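Local coordinates for protein abietadiene synthase, chloroplastic (Abies grandis, PDB 3S9V) that belongs to the terpene synthase family, a largely alpha-helical plant protein that joins an N-terminal terpene synthase domain to a metal-binding domain, at residues A[56-61]-A[230-235]; A[268-273]-A[298-303]; A[323-328]-A[366-371]. All coordinates share one frame; numbering follows the deposited sequence.

Contact 1 of 3, residues A[56-61]-A[230-235]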
loop_
_atom_site.group_PDB
_atom_site.type_symbol
_atom_site.label_atom_id
_atom_site.label_comp_id
_atom_site.label_asym_id
_atom_site.label_seq_id
_atom_site.Cartn_x
_atom_site.Cartn_y
_atom_site.Cartn_z
ATOM N N ALA A 56 -12.699 28.119 6.106
ATOM C CA ALA A 56 -13.217 29.471 6.186
ATOM C C ALA A 56 -14.327 29.661 5.155
ATOM O O ALA A 56 -15.360 30.268 5.440
ATOM C CB ALA A 56 -12.098 30.470 5.958
ATOM N N TYR A 57 -14.119 29.120 3.964
ATOM C CA TYR A 57 -15.099 29.238 2.885
ATOM C C TYR A 57 -16.463 28.637 3.253
ATOM O O TYR A 57 -17.496 29.288 3.111
ATOM C CB TYR A 57 -14.559 28.556 1.628
ATOM C CG TYR A 57 -15.588 28.343 0.545
ATOM C CD1 TYR A 57 -15.945 29.373 -0.323
ATOM C CD2 TYR A 57 -16.220 27.115 0.403
ATOM C CE1 TYR A 57 -16.908 29.179 -1.307
ATOM C CE2 TYR A 57 -17.177 26.912 -0.569
ATOM C CZ TYR A 57 -17.518 27.946 -1.418
ATOM O OH TYR A 57 -18.488 27.741 -2.357
ATOM N N ASP A 58 -16.464 27.392 3.716
ATOM C CA ASP A 58 -17.707 26.723 4.086
ATOM C C ASP A 58 -18.335 27.368 5.306
ATOM O O ASP A 58 -19.556 27.489 5.399
ATOM C CB ASP A 58 -17.451 25.244 4.360
ATOM C CG ASP A 58 -17.167 24.461 3.094
ATOM O OD1 ASP A 58 -18.091 23.790 2.578
ATOM O OD2 ASP A 58 -16.019 24.526 2.611
ATOM N N THR A 59 -17.498 27.793 6.240
ATOM C CA THR A 59 -18.006 28.425 7.439
ATOM C C THR A 59 -18.729 29.700 7.051
ATOM O O THR A 59 -19.783 30.020 7.603
ATOM C CB THR A 59 -16.865 28.729 8.403
ATOM O OG1 THR A 59 -16.198 27.503 8.718
ATOM C CG2 THR A 59 -17.388 29.364 9.676
ATOM N N ALA A 60 -18.172 30.414 6.079
ATOM C CA ALA A 60 -18.780 31.650 5.609
ATOM C C ALA A 60 -20.179 31.367 5.053
ATOM O O ALA A 60 -21.096 32.172 5.230
ATOM C CB ALA A 60 -17.907 32.286 4.539
ATOM N N TRP A 61 -20.347 30.228 4.388
ATOM C CA TRP A 61 -21.651 29.884 3.829
ATOM C C TRP A 61 -22.653 29.501 4.909
ATOM O O TRP A 61 -23.828 29.860 4.831
ATOM C CB TRP A 61 -21.528 28.765 2.788
ATOM C CG TRP A 61 -21.194 29.300 1.422
ATOM C CD1 TRP A 61 -19.947 29.469 0.886
ATOM C CD2 TRP A 61 -22.124 29.821 0.456
ATOM N NE1 TRP A 61 -20.045 30.066 -0.354
ATOM C CE2 TRP A 61 -21.366 30.294 -0.640
ATOM C CE3 TRP A 61 -23.523 29.938 0.414
ATOM C CZ2 TRP A 61 -21.957 30.874 -1.767
ATOM C CZ3 TRP A 61 -24.119 30.523 -0.718
ATOM C CH2 TRP A 61 -23.333 30.980 -1.789
ATOM N N SER A 230 -21.816 15.568 1.242
ATOM C CA SER A 230 -21.031 15.907 2.426
ATOM C C SER A 230 -20.506 17.330 2.531
ATOM O O SER A 230 -19.751 17.637 3.457
ATOM C CB SER A 230 -19.863 14.931 2.579
ATOM O OG SER A 230 -18.789 15.262 1.725
ATOM N N SER A 231 -20.913 18.199 1.611
ATOM C CA SER A 231 -20.454 19.588 1.616
ATOM C C SER A 231 -21.331 20.537 2.441
ATOM O O SER A 231 -22.511 20.716 2.151
ATOM C CB SER A 231 -20.371 20.098 0.175
ATOM O OG SER A 231 -20.151 21.495 0.137
ATOM N N PRO A 232 -20.763 21.162 3.486
ATOM C CA PRO A 232 -21.520 22.092 4.335
ATOM C C PRO A 232 -22.035 23.328 3.590
ATOM O O PRO A 232 -23.176 23.746 3.786
ATOM C CB PRO A 232 -20.509 22.460 5.414
ATOM C CG PRO A 232 -19.696 21.218 5.528
ATOM C CD PRO A 232 -19.449 20.882 4.086
ATOM N N ALA A 233 -21.191 23.928 2.755
ATOM C CA ALA A 233 -21.601 25.110 2.006
ATOM C C ALA A 233 -22.717 24.733 1.032
ATOM O O ALA A 233 -23.685 25.472 0.854
ATOM C CB ALA A 233 -20.414 25.699 1.246
ATOM N N SER A 234 -22.582 23.570 0.412
ATOM C CA SER A 234 -23.574 23.104 -0.542
ATOM C C SER A 234 -24.904 22.866 0.167
ATOM O O SER A 234 -25.967 23.216 -0.335
ATOM C CB SER A 234 -23.087 21.813 -1.205
ATOM O OG SER A 234 -23.767 21.580 -2.425
ATOM N N THR A 235 -24.831 22.268 1.348
ATOM C CA THR A 235 -26.021 21.983 2.136
ATOM C C THR A 235 -26.654 23.270 2.653
ATOM O O THR A 235 -27.877 23.381 2.724
ATOM C CB THR A 235 -25.675 21.094 3.329
ATOM O OG1 THR A 235 -25.111 19.869 2.851
ATOM C CG2 THR A 235 -26.926 20.795 4.154
HETATM O O HOH W 1 -17.771 22.310 0.380
#
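D58 and A233 make the direct polar link between residues 56-61 and 230-235. The N-H of A233 donates to D58 OD1 over 3.1 Å with an N-H...O angle of 152°, meeting the oxygen on its anti side and 16° out of the carboxylate plane. D58 can reach because its CG stands anti to the carbonyl carbon (chi1 -72°), which carries the carboxylate across to the start of helix 232-242. The same oxygen accepts from a water at 2.7 Å from D58 OD1, and the water in turn accepts a hydrogen bond from S231 OG. S231 OG works both ways: it also accepts from S234 N at 3.2 Å, as the N-cap of that helix. In van der Waals contact with D58 OD1 are P232 CD at 3.5 Å and A233 CB at 3.3 Å. The other carboxylate oxygen, D58 OD2, is bound to S55 OG.

Apolar contacts converge on the methyl of A233. W61 CB lies 3.6 Å from A233 CB, and Y57 CE2 approaches the same A233 CB to 3.9 Å. The two aromatic residues are packed on each other as well, W61 CD1 sitting over one face of the Y57 ring. Both touch M158 of helix 151-164, while the Y57 hydroxyl is bound to E207.

The helix start would be expected to favour the negative charge of D58. S231 caps helix 232-242, and D58 of helix 56-62 accepts a further N-H of its first turn; a serine N-cap followed by proline is typical of a helix start, here within an all-alpha domain.

Contact 2 of 3, residues A[268-273]-A[298-303]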
loop_
_atom_site.group_PDB
_atom_site.type_symbol
_atom_site.label_atom_id
_atom_site.label_comp_id
_atom_site.label_asym_id
_atom_site.label_seq_id
_atom_site.Cartn_x
_atom_site.Cartn_y
_atom_site.Cartn_z
ATOM N N LEU A 268 -15.677 12.083 7.824
ATOM C CA LEU A 268 -14.530 11.512 7.119
ATOM C C LEU A 268 -14.041 10.221 7.773
ATOM O O LEU A 268 -12.875 9.847 7.639
ATOM C CB LEU A 268 -13.395 12.542 7.100
ATOM C CG LEU A 268 -13.726 13.889 6.441
ATOM C CD1 LEU A 268 -12.575 14.862 6.646
ATOM C CD2 LEU A 268 -13.992 13.685 4.949
ATOM N N ASP A 269 -14.953 9.539 8.461
ATOM C CA ASP A 269 -14.648 8.320 9.201
ATOM C C ASP A 269 -14.016 7.135 8.470
ATOM O O ASP A 269 -13.176 6.446 9.042
ATOM C CB ASP A 269 -15.899 7.846 9.952
ATOM C CG ASP A 269 -17.105 7.665 9.040
ATOM O OD1 ASP A 269 -18.003 6.869 9.399
ATOM O OD2 ASP A 269 -17.169 8.318 7.978
ATOM N N LEU A 270 -14.408 6.879 7.228
ATOM C CA LEU A 270 -13.829 5.747 6.501
ATOM C C LEU A 270 -12.487 6.142 5.894
ATOM O O LEU A 270 -11.523 5.364 5.878
ATOM C CB LEU A 270 -14.769 5.280 5.390
ATOM C CG LEU A 270 -16.215 4.918 5.739
ATOM C CD1 LEU A 270 -16.827 4.213 4.542
ATOM C CD2 LEU A 270 -16.265 4.006 6.962
ATOM N N PHE A 271 -12.441 7.360 5.377
ATOM C CA PHE A 271 -11.227 7.878 4.786
ATOM C C PHE A 271 -10.126 7.947 5.860
ATOM O O PHE A 271 -9.009 7.469 5.653
ATOM C CB PHE A 271 -11.522 9.258 4.176
ATOM C CG PHE A 271 -10.298 10.046 3.802
ATOM C CD1 PHE A 271 -9.251 9.454 3.110
ATOM C CD2 PHE A 271 -10.210 11.396 4.125
ATOM C CE1 PHE A 271 -8.131 10.191 2.745
ATOM C CE2 PHE A 271 -9.092 12.145 3.763
ATOM C CZ PHE A 271 -8.049 11.542 3.071
ATOM N N GLU A 272 -10.453 8.495 7.022
ATOM C CA GLU A 272 -9.464 8.629 8.087
ATOM C C GLU A 272 -8.924 7.300 8.616
ATOM O O GLU A 272 -7.712 7.137 8.787
ATOM C CB GLU A 272 -10.047 9.440 9.244
ATOM C CG GLU A 272 -9.073 9.633 10.385
ATOM C CD GLU A 272 -9.529 10.684 11.372
ATOM O OE1 GLU A 272 -10.432 10.407 12.196
ATOM O OE2 GLU A 272 -8.981 11.799 11.314
ATOM N N ARG A 273 -9.816 6.350 8.876
ATOM C CA ARG A 273 -9.394 5.051 9.391
ATOM C C ARG A 273 -8.558 4.239 8.410
ATOM O O ARG A 273 -7.529 3.678 8.791
ATOM C CB ARG A 273 -10.609 4.235 9.836
ATOM C CG ARG A 273 -11.217 4.704 11.161
ATOM C CD ARG A 273 -12.467 3.910 11.499
ATOM N NE ARG A 273 -13.005 4.242 12.818
ATOM C CZ ARG A 273 -13.613 5.387 13.114
ATOM N NH1 ARG A 273 -13.772 6.323 12.185
ATOM N NH2 ARG A 273 -14.057 5.597 14.343
ATOM N N ASP A 298 -12.731 -3.029 11.958
ATOM C CA ASP A 298 -14.043 -3.596 12.281
ATOM C C ASP A 298 -15.093 -2.521 11.968
ATOM O O ASP A 298 -16.161 -2.805 11.421
ATOM C CB ASP A 298 -14.154 -3.962 13.771
ATOM C CG ASP A 298 -13.454 -5.269 14.118
ATOM O OD1 ASP A 298 -13.260 -6.116 13.217
ATOM O OD2 ASP A 298 -13.119 -5.459 15.311
ATOM N N TYR A 299 -14.767 -1.284 12.328
ATOM C CA TYR A 299 -15.647 -0.153 12.100
ATOM C C TYR A 299 -15.895 0.026 10.609
ATOM O O TYR A 299 -17.043 0.100 10.170
ATOM C CB TYR A 299 -15.023 1.118 12.673
ATOM C CG TYR A 299 -15.858 2.363 12.458
ATOM C CD1 TYR A 299 -16.797 2.775 13.405
ATOM C CD2 TYR A 299 -15.711 3.130 11.295
ATOM C CE1 TYR A 299 -17.569 3.927 13.201
ATOM C CE2 TYR A 299 -16.475 4.274 11.080
ATOM C CZ TYR A 299 -17.400 4.668 12.037
ATOM O OH TYR A 299 -18.135 5.816 11.831
ATOM N N VAL A 300 -14.816 0.090 9.830
ATOM C CA VAL A 300 -14.956 0.263 8.391
ATOM C C VAL A 300 -15.753 -0.864 7.753
ATOM O O VAL A 300 -16.602 -0.621 6.894
ATOM C CB VAL A 300 -13.585 0.353 7.699
ATOM C CG1 VAL A 300 -13.767 0.440 6.173
ATOM C CG2 VAL A 300 -12.832 1.581 8.216
ATOM N N TYR A 301 -15.485 -2.096 8.172
ATOM C CA TYR A 301 -16.189 -3.244 7.618
ATOM C C TYR A 301 -17.687 -3.211 7.947
ATOM O O TYR A 301 -18.502 -3.610 7.119
ATOM C CB TYR A 301 -15.575 -4.557 8.126
ATOM C CG TYR A 301 -16.231 -5.802 7.541
ATOM C CD1 TYR A 301 -16.133 -6.090 6.180
ATOM C CD2 TYR A 301 -16.981 -6.668 8.348
ATOM C CE1 TYR A 301 -16.768 -7.208 5.628
ATOM C CE2 TYR A 301 -17.620 -7.791 7.805
ATOM C CZ TYR A 301 -17.508 -8.052 6.445
ATOM O OH TYR A 301 -18.141 -9.143 5.902
ATOM N N SER A 302 -18.044 -2.745 9.146
ATOM C CA SER A 302 -19.450 -2.666 9.540
ATOM C C SER A 302 -20.163 -1.652 8.665
ATOM O O SER A 302 -21.382 -1.526 8.722
ATOM C CB SER A 302 -19.598 -2.244 11.004
ATOM O OG SER A 302 -19.311 -0.866 11.178
ATOM N N HIS A 303 -19.397 -0.912 7.869
ATOM C CA HIS A 303 -19.981 0.079 6.970
ATOM C C HIS A 303 -19.696 -0.287 5.521
ATOM O O HIS A 303 -19.953 0.504 4.619
ATOM C CB HIS A 303 -19.428 1.472 7.267
ATOM C CG HIS A 303 -19.946 2.060 8.539
ATOM N ND1 HIS A 303 -21.266 2.414 8.708
ATOM C CD2 HIS A 303 -19.333 2.316 9.719
ATOM C CE1 HIS A 303 -21.446 2.862 9.938
ATOM N NE2 HIS A 303 -20.287 2.812 10.573
#
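The Y299 ring is packed on both faces, by R273 and by H303. The R273 guanidinium lies flat on one face, its plane turned only 18° from the ring, and R273 CZ is 3.6 Å from the centroid of the Y299 ring, which makes this a cation-pi stack. R273 is displaced toward the CD2-CE2 side, where NE comes within 3.3 Å of Y299 CD2. On the opposite face H303 CD2 sits 3.7 Å above the plane of the Y299 ring, again toward the rim. In the ring plane, at the hydroxyl edge, stands D269 OD1.

Y299 OH donates to D269 OD1 over 2.7 Å, using the anti lone pair of that oxygen. Carboxylate and ring are turned 73° from each other. D269 presents this oxygen from a crowded position, its CG between the backbone N and the carbonyl carbon (chi1 55°), while D269 OD2 is bound to R313 N.

The start of helix 269-282 is thus joined to the C-terminal part of helix 290-301, the next helix in the chain. That pairing is a helical hairpin, consistent with the alpha-hairpin architecture of terpene synthase N-terminal domains.

The guanidinium is held in its rotation from the edge: R273 NH1 donates to D269 O at 3.2 Å, with the acceptor nearly in the guanidinium plane, and also to G48 O. An extended chain from CG to NE carries the guanidinium out over Y299. Nearer the backbone, R273 CB touches V300 CG2 at 3.8 Å. L270 fills the interface nearby, where its CD2 lies 4.1 Å from Y299 CE2 and about as far from H303 CB. H303 ND1 is hydrogen-bonded to E314 OE1, which would limit the rotation of the imidazole.

Contact 3 of 3, residues A[323-328]-A[366-371]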
loop_
_atom_site.group_PDB
_atom_site.type_symbol
_atom_site.label_atom_id
_atom_site.label_comp_id
_atom_site.label_asym_id
_atom_site.label_seq_id
_atom_site.Cartn_x
_atom_site.Cartn_y
_atom_site.Cartn_z
ATOM N N THR A 323 -12.698 2.787 -1.943
ATOM C CA THR A 323 -13.110 1.408 -2.183
ATOM C C THR A 323 -11.915 0.502 -2.438
ATOM O O THR A 323 -11.857 -0.611 -1.928
ATOM C CB THR A 323 -14.073 1.306 -3.378
ATOM O OG1 THR A 323 -15.250 2.072 -3.101
ATOM C CG2 THR A 323 -14.463 -0.146 -3.618
ATOM N N ALA A 324 -10.962 0.979 -3.225
ATOM C CA ALA A 324 -9.765 0.198 -3.509
ATOM C C ALA A 324 -8.922 0.039 -2.239
ATOM O O ALA A 324 -8.382 -1.033 -1.985
ATOM C CB ALA A 324 -8.951 0.867 -4.604
ATOM N N MET A 325 -8.806 1.103 -1.445
ATOM C CA MET A 325 -8.036 1.030 -0.203
ATOM C C MET A 325 -8.685 -0.007 0.704
ATOM O O MET A 325 -8.037 -0.951 1.164
ATOM C CB MET A 325 -8.027 2.379 0.518
ATOM C CG MET A 325 -6.856 3.292 0.204
ATOM S SD MET A 325 -5.290 2.780 0.952
ATOM C CE MET A 325 -4.457 2.329 -0.479
ATOM N N GLY A 326 -9.979 0.182 0.952
ATOM C CA GLY A 326 -10.708 -0.730 1.808
ATOM C C GLY A 326 -10.669 -2.164 1.324
ATOM O O GLY A 326 -10.513 -3.081 2.131
ATOM N N LEU A 327 -10.814 -2.375 0.016
ATOM C CA LEU A 327 -10.795 -3.737 -0.520
ATOM C C LEU A 327 -9.471 -4.444 -0.221
ATOM O O LEU A 327 -9.475 -5.583 0.253
ATOM C CB LEU A 327 -11.068 -3.739 -2.034
ATOM C CG LEU A 327 -10.897 -5.083 -2.749
ATOM C CD1 LEU A 327 -11.730 -6.154 -2.053
ATOM C CD2 LEU A 327 -11.301 -4.940 -4.207
ATOM N N ARG A 328 -8.344 -3.775 -0.469
ATOM C CA ARG A 328 -7.045 -4.404 -0.201
ATOM C C ARG A 328 -6.771 -4.656 1.278
ATOM O O ARG A 328 -6.430 -5.780 1.673
ATOM C CB ARG A 328 -5.891 -3.577 -0.777
ATOM C CG ARG A 328 -4.505 -4.225 -0.581
ATOM C CD ARG A 328 -3.411 -3.385 -1.229
ATOM N NE ARG A 328 -3.562 -2.002 -0.810
ATOM C CZ ARG A 328 -3.017 -1.479 0.280
ATOM N NH1 ARG A 328 -3.245 -0.206 0.576
ATOM N NH2 ARG A 328 -2.216 -2.210 1.047
ATOM N N MET A 366 -5.386 6.125 -9.044
ATOM C CA MET A 366 -5.041 4.988 -9.897
ATOM C C MET A 366 -3.961 4.190 -9.183
ATOM O O MET A 366 -3.895 2.971 -9.322
ATOM C CB MET A 366 -4.539 5.424 -11.289
ATOM C CG MET A 366 -5.625 5.935 -12.252
ATOM S SD MET A 366 -6.997 4.782 -12.596
ATOM C CE MET A 366 -8.110 5.200 -11.277
ATOM N N LEU A 367 -3.127 4.879 -8.405
ATOM C CA LEU A 367 -2.071 4.194 -7.673
ATOM C C LEU A 367 -2.639 3.247 -6.614
ATOM O O LEU A 367 -2.218 2.093 -6.523
ATOM C CB LEU A 367 -1.121 5.189 -7.002
ATOM C CG LEU A 367 -0.117 4.512 -6.058
ATOM C CD1 LEU A 367 0.661 3.448 -6.818
ATOM C CD2 LEU A 367 0.832 5.541 -5.461
ATOM N N ASN A 368 -3.584 3.722 -5.809
ATOM C CA ASN A 368 -4.160 2.849 -4.790
ATOM C C ASN A 368 -4.939 1.704 -5.428
ATOM O O ASN A 368 -5.013 0.602 -4.874
ATOM C CB ASN A 368 -5.044 3.651 -3.830
ATOM C CG ASN A 368 -4.230 4.582 -2.945
ATOM O OD1 ASN A 368 -3.193 4.187 -2.409
ATOM N ND2 ASN A 368 -4.694 5.819 -2.787
ATOM N N VAL A 369 -5.503 1.960 -6.605
ATOM C CA VAL A 369 -6.237 0.937 -7.329
ATOM C C VAL A 369 -5.228 -0.098 -7.826
ATOM O O VAL A 369 -5.501 -1.296 -7.812
ATOM C CB VAL A 369 -7.007 1.534 -8.546
ATOM C CG1 VAL A 369 -7.540 0.417 -9.434
ATOM C CG2 VAL A 369 -8.161 2.399 -8.064
ATOM N N ASN A 370 -4.055 0.361 -8.255
ATOM C CA ASN A 370 -3.019 -0.550 -8.753
ATOM C C ASN A 370 -2.501 -1.476 -7.651
ATOM O O ASN A 370 -2.331 -2.677 -7.865
ATOM C CB ASN A 370 -1.851 0.236 -9.372
ATOM C CG ASN A 370 -0.709 -0.668 -9.822
ATOM O OD1 ASN A 370 0.155 -1.039 -9.032
ATOM N ND2 ASN A 370 -0.715 -1.037 -11.096
ATOM N N ARG A 371 -2.249 -0.917 -6.475
ATOM C CA ARG A 371 -1.783 -1.712 -5.344
ATOM C C ARG A 371 -2.823 -2.791 -5.039
ATOM O O ARG A 371 -2.485 -3.951 -4.801
ATOM C CB ARG A 371 -1.578 -0.821 -4.111
ATOM C CG ARG A 371 -0.442 0.188 -4.256
ATOM C CD ARG A 371 -0.488 1.221 -3.143
ATOM N NE ARG A 371 -0.172 0.628 -1.850
ATOM C CZ ARG A 371 -0.575 1.111 -0.681
ATOM N NH1 ARG A 371 -1.324 2.207 -0.622
ATOM N NH2 ARG A 371 -0.233 0.483 0.434
#
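A324 and V369 meet where the two backbones come nearest, A324 CB lying 3.8 Å from V369 CA and almost as near to V369 CG2. Beside them the bent chain of M325, its chi1 of -93° off any staggered position, lays its methyl against the hydrogen-bonded pair N368 OD1 and R371 NH1. M325 CE is modelled 3.0 Å from N368 OD1, short enough to leave the exact methyl position doubtful. Further along, R328 NH1 faces R371 NH2 at 3.1 Å without a hydrogen bond, since both are donors; the guanidinium planes are 39° apart, R328 coming over a face of R371.

The next layer sets these groups. N368 OD1 accepts from R371 NH1 at 3.3 Å, close to the guanidinium plane, and N368 ND2 is bound to D321, part of a DIDD sequence that matches the DXDD motif of class II terpene synthases. The segments 323-328 and 366-371 run nearly parallel, their axes 8.4 Å apart at 23°.

R328 NH1 and R371 NH2 both form salt bridges with D278 OD1 of helix 269-282. One carboxylate oxygen shared by two cations would offset much of their repulsion, which probably explains how two arginines can lie so close.

How the contacts relate
All three are core contacts: every touching residue of contact 1 is buried, while Y299 and H303 in contact 2 and R371 in contact 3 are partly exposed. Contact 1 is centred about 32 Å from the chain's centre, contact 2 about 17 Å and contact 3 about 8 Å. Contacts 2 and 3, 15 Å between centres, are linked by helix 269-282, which supplies a segment of contact 2 and, through W275 and D278, flanks contact 3. Contact 1 uses other helices, yet W311 bonds to S230 of contact 1 and to the backbone of F271 of contact 2. The chemistry also differs: a carboxylate and water at a helix start, an arginine stacked on an aromatic ring, paired arginines beside a methionine.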